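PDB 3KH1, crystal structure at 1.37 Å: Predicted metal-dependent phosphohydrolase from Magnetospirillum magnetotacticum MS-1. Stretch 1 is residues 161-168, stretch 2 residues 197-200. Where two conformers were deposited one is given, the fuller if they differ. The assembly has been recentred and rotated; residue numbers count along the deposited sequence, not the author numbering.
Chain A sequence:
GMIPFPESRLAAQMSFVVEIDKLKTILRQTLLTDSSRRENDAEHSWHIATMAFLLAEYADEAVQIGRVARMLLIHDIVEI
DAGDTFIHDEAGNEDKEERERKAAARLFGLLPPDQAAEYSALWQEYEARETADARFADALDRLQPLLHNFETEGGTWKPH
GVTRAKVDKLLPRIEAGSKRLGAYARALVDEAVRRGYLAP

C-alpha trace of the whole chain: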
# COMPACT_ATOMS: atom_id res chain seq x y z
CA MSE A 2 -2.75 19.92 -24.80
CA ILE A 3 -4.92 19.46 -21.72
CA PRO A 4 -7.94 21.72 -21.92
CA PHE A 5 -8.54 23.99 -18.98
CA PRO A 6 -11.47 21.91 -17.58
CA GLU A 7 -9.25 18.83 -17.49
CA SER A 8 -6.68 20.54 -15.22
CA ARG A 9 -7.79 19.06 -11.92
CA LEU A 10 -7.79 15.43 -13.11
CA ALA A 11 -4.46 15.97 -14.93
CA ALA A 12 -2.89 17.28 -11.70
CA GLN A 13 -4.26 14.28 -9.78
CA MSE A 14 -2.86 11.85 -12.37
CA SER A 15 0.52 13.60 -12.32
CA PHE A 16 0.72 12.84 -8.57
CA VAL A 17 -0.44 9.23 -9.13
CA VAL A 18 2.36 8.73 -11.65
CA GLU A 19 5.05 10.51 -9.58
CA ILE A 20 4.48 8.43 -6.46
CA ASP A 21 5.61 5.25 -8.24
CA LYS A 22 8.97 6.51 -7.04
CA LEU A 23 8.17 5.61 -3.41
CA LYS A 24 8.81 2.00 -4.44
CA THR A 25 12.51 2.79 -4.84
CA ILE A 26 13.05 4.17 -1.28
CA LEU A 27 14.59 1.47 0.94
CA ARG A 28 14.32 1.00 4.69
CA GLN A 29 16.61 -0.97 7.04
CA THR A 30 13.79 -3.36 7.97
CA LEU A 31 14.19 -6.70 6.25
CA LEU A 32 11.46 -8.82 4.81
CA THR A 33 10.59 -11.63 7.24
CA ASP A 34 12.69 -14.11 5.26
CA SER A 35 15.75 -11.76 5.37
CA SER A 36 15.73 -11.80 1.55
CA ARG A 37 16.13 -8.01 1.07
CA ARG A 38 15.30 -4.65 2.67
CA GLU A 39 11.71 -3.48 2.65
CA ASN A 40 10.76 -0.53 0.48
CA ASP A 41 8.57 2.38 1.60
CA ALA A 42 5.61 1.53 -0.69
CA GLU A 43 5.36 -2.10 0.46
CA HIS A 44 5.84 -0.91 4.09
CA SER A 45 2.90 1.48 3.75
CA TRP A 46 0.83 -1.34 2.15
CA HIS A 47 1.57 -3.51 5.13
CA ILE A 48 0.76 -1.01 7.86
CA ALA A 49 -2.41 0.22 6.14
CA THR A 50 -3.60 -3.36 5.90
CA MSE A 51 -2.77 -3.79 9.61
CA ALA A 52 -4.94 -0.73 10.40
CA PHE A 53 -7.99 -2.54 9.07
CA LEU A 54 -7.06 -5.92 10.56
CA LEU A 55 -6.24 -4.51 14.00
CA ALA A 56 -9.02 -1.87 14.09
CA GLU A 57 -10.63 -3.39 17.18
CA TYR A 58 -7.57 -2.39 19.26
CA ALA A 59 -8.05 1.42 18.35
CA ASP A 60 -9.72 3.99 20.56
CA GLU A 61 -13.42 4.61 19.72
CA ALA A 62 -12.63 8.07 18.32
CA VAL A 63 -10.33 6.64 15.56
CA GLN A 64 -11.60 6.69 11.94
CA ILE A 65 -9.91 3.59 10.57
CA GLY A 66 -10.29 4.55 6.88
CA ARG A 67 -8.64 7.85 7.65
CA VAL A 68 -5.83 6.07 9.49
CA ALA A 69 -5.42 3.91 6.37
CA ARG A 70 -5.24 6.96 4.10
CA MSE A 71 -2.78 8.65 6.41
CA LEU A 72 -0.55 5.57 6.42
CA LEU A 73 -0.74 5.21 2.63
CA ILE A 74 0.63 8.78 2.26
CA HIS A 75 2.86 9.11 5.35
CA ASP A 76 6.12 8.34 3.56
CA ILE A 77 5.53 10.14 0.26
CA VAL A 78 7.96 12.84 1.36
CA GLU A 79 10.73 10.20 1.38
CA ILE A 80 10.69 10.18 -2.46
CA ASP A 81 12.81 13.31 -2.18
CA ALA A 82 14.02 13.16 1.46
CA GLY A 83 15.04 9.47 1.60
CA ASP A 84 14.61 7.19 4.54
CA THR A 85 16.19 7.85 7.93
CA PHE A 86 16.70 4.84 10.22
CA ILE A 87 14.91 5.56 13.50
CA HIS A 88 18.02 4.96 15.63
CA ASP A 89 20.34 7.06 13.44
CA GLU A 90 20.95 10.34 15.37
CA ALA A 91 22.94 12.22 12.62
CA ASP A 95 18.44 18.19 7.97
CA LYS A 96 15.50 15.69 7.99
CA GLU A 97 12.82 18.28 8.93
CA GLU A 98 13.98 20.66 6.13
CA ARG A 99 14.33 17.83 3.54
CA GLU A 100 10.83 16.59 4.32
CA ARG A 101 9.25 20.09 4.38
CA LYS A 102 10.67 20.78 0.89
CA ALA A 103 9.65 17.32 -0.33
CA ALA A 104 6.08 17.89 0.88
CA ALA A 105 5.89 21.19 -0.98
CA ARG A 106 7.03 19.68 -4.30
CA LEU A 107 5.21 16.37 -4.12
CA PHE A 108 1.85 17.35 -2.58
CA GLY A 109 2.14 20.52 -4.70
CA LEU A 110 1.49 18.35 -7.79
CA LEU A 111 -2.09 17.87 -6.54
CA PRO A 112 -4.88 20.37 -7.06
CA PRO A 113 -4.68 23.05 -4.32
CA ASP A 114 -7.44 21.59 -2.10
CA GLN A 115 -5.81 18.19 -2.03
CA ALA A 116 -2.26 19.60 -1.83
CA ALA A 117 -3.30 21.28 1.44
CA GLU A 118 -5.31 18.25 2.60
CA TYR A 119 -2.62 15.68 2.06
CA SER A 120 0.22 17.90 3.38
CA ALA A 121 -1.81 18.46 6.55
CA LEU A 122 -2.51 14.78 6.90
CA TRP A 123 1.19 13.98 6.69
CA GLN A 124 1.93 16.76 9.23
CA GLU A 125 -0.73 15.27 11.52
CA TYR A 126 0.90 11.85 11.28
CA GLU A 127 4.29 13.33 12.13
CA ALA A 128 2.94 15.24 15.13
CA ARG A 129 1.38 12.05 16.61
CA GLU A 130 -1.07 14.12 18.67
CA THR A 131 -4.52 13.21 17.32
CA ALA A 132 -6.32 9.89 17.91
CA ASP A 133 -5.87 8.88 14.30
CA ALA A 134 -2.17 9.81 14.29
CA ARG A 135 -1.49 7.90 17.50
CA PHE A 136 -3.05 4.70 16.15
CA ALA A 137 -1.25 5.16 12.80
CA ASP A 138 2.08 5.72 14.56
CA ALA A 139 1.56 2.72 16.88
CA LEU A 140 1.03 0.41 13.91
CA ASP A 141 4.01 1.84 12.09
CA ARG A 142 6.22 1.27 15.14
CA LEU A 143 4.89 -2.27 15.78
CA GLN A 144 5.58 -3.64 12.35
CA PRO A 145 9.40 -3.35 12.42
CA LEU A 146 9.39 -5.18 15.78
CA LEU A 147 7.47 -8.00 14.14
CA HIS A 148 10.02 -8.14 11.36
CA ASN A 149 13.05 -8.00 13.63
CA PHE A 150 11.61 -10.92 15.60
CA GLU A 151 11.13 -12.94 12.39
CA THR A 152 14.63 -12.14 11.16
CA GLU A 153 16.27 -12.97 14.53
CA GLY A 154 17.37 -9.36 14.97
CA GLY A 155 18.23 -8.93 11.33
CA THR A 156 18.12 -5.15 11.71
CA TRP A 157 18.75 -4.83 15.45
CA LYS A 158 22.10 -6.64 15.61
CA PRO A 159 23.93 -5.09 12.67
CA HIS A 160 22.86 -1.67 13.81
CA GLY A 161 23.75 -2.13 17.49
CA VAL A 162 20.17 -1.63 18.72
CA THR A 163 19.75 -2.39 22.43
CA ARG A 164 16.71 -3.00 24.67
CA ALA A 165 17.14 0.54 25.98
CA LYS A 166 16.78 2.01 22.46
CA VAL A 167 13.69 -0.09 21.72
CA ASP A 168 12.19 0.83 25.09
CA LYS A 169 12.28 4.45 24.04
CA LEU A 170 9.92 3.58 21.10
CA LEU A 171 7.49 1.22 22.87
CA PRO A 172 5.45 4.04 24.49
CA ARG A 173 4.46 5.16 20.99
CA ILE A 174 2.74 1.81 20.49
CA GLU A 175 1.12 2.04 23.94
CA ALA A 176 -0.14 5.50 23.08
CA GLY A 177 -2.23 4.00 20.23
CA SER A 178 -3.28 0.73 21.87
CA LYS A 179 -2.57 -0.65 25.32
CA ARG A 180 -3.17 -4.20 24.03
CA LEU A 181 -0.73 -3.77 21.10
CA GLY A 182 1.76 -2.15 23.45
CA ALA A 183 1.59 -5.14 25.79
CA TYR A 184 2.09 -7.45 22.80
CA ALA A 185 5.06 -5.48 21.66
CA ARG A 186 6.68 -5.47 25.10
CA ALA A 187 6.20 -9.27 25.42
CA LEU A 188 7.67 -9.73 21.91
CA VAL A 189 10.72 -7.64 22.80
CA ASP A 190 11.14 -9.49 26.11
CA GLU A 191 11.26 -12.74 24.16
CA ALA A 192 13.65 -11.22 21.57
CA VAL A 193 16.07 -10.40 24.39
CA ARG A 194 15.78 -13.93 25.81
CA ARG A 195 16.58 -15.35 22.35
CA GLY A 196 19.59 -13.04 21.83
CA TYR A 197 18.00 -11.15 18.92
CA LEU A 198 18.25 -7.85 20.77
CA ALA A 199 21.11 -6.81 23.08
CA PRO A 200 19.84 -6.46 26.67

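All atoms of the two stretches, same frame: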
# COMPACT_ATOMS: atom_id res chain seq x y z
N GLY A 161 23.43 -2.39 16.10
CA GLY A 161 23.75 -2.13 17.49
C GLY A 161 22.57 -1.66 18.32
O GLY A 161 22.77 -0.93 19.33
N VAL A 162 21.36 -2.08 17.98
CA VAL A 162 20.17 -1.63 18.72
C VAL A 162 20.11 -2.43 20.01
O VAL A 162 20.40 -3.62 20.03
CB VAL A 162 18.87 -1.78 17.93
CG1 VAL A 162 17.66 -1.18 18.70
CG2 VAL A 162 19.00 -1.12 16.55
N THR A 163 19.81 -1.77 21.11
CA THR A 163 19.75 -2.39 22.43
C THR A 163 18.31 -2.34 22.95
O THR A 163 17.48 -1.60 22.43
CB THR A 163 20.60 -1.60 23.42
OG1 THR A 163 20.14 -0.25 23.46
CG2 THR A 163 22.11 -1.63 23.06
N ARG A 164 18.02 -3.09 24.02
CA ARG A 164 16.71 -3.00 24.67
C ARG A 164 16.39 -1.56 25.02
O ARG A 164 15.26 -1.12 24.86
CB ARG A 164 16.64 -3.81 25.96
CG ARG A 164 15.30 -3.66 26.74
CD ARG A 164 14.15 -4.17 25.89
NE ARG A 164 12.79 -3.87 26.36
CZ ARG A 164 11.97 -4.78 26.85
NH1 ARG A 164 12.37 -6.03 26.98
NH2 ARG A 164 10.75 -4.44 27.17
N ALA A 165 17.36 -0.84 25.57
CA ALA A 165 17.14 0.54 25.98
C ALA A 165 16.65 1.42 24.83
O ALA A 165 15.73 2.22 25.00
CB ALA A 165 18.40 1.16 26.63
N LYS A 166 17.21 1.24 23.63
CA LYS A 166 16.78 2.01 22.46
C LYS A 166 15.36 1.64 22.02
O LYS A 166 14.54 2.51 21.69
CB LYS A 166 17.76 1.86 21.29
CG LYS A 166 19.13 2.47 21.54
CD LYS A 166 20.02 2.33 20.30
CE LYS A 166 21.48 2.62 20.59
NZ LYS A 166 22.29 2.78 19.32
N VAL A 167 15.04 0.35 22.06
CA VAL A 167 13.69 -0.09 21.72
C VAL A 167 12.68 0.39 22.75
O VAL A 167 11.56 0.79 22.41
CB VAL A 167 13.63 -1.61 21.54
CG1 VAL A 167 12.18 -2.07 21.34
CG2 VAL A 167 14.56 -2.05 20.39
N ASP A 168 13.08 0.39 24.01
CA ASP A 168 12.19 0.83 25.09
C ASP A 168 11.80 2.28 24.94
O ASP A 168 10.76 2.72 25.43
CB ASP A 168 12.86 0.68 26.47
CG ASP A 168 12.77 -0.73 27.01
OD1 ASP A 168 11.93 -1.53 26.52
OD2 ASP A 168 13.54 -1.04 27.96
N TYR A 197 18.21 -11.93 20.13
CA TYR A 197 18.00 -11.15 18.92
C TYR A 197 18.32 -9.65 19.11
O TYR A 197 18.54 -8.90 18.14
CB TYR A 197 16.51 -11.21 18.52
CG TYR A 197 15.94 -12.57 18.17
CD1 TYR A 197 16.75 -13.68 17.99
CD2 TYR A 197 14.57 -12.73 17.97
CE1 TYR A 197 16.18 -14.91 17.63
CE2 TYR A 197 14.03 -13.94 17.60
CZ TYR A 197 14.84 -15.02 17.44
OH TYR A 197 14.27 -16.25 17.09
N LEU A 198 18.26 -9.23 20.36
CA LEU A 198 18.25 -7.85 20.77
C LEU A 198 19.11 -7.82 22.01
O LEU A 198 18.86 -8.60 22.95
CB LEU A 198 16.79 -7.35 21.09
CG LEU A 198 16.75 -5.92 21.56
CD1 LEU A 198 17.20 -4.98 20.51
CD2 LEU A 198 15.35 -5.54 21.98
N ALA A 199 20.17 -7.00 21.97
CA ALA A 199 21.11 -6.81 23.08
C ALA A 199 20.32 -6.30 24.29
O ALA A 199 19.46 -5.44 24.16
CB ALA A 199 22.20 -5.78 22.68
N PRO A 200 20.63 -6.83 25.50
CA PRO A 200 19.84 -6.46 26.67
C PRO A 200 20.09 -5.03 27.14
O PRO A 200 21.05 -4.36 26.71
CB PRO A 200 20.32 -7.46 27.73
CG PRO A 200 21.73 -7.75 27.34
CD PRO A 200 21.67 -7.83 25.83
OXT PRO A 200 19.30 -4.59 28.00
O HOH W 1 21.03 -5.98 19.45
O HOH W 2 19.73 -1.79 27.00

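The C-terminal tail of the chain, residues 197-200, lies against the N-terminal end of a helix in a small contact of 286 Å² (both sides summed), held by one direct backbone hydrogen bond, two bridging waters and an apolar patch centred on Leu 198. The backbones meet at a single beta bridge between Thr 163 and Ala 199, whose CA atoms are 4.7 Å apart. Its direct bond runs from Arg 164 N to Ala 199 O at 2.8 Å, with an N-H...O angle of 144°. Arg 164 is the first residue of the helix, so its amide has no carbonyl of a preceding turn to pair with, and the tail supplies one instead. The same oxygen, Ala 199 O, also lies 3.5 Å from Thr 163 CA, in a CA-H...O contact that adds a lesser polar component to the bridge.

Water completes the backbone pairing. Water 1 donates to Val 162 O at 2.5 Å and accepts from Ala 199 N at 2.9 Å, joining a carbonyl and an amide that do not bond directly. Further along, water 2 accepts from Ala 165 N at 2.9 Å and donates to Pro 200 O at 2.9 Å, so a second amide of the first helical turn is linked to the tail, here through its terminal carboxylate. The other carboxylate oxygen, Pro 200 OXT, comes within 3.4 Å of Arg 164 CB.

Leu 198 gives the contact its apolar part, and 81 Å² of its surface is covered by stretch 1. Its CA-to-CB bond points sideways, but the end of the side chain comes nearer: Leu 198 CD1 and CD2 each lie 3.9 Å from Val 167 CG2, and CD1 is also 4.2 Å from Val 162 CG1. Val 162, Val 167 and Leu 198 are all buried, as suits a hydrophobic cluster. Beside it, Ala 199 CB approaches Thr 163 CG2 at 4.2 Å.

Bonds within stretch 1 secure the helix start against which the tail rests. Thr 163, at the N-cap position with chi1 in the p rotamer, accepts from Lys 166 N through its OG1 at 3.3 Å, while Val 167 N bonds to Thr 163 O at 3.1 Å. The end of the Arg 164 side chain leads away from the tail and forms a salt bridge one turn along the helix, with Arg 164 NE donating to Asp 168 OD1 at a very short 2.5 Å. Arg 164 thus meets the tail through its amide and the near part of its side chain, while its guanidinium bonds to Asp 168 and elsewhere in the structure.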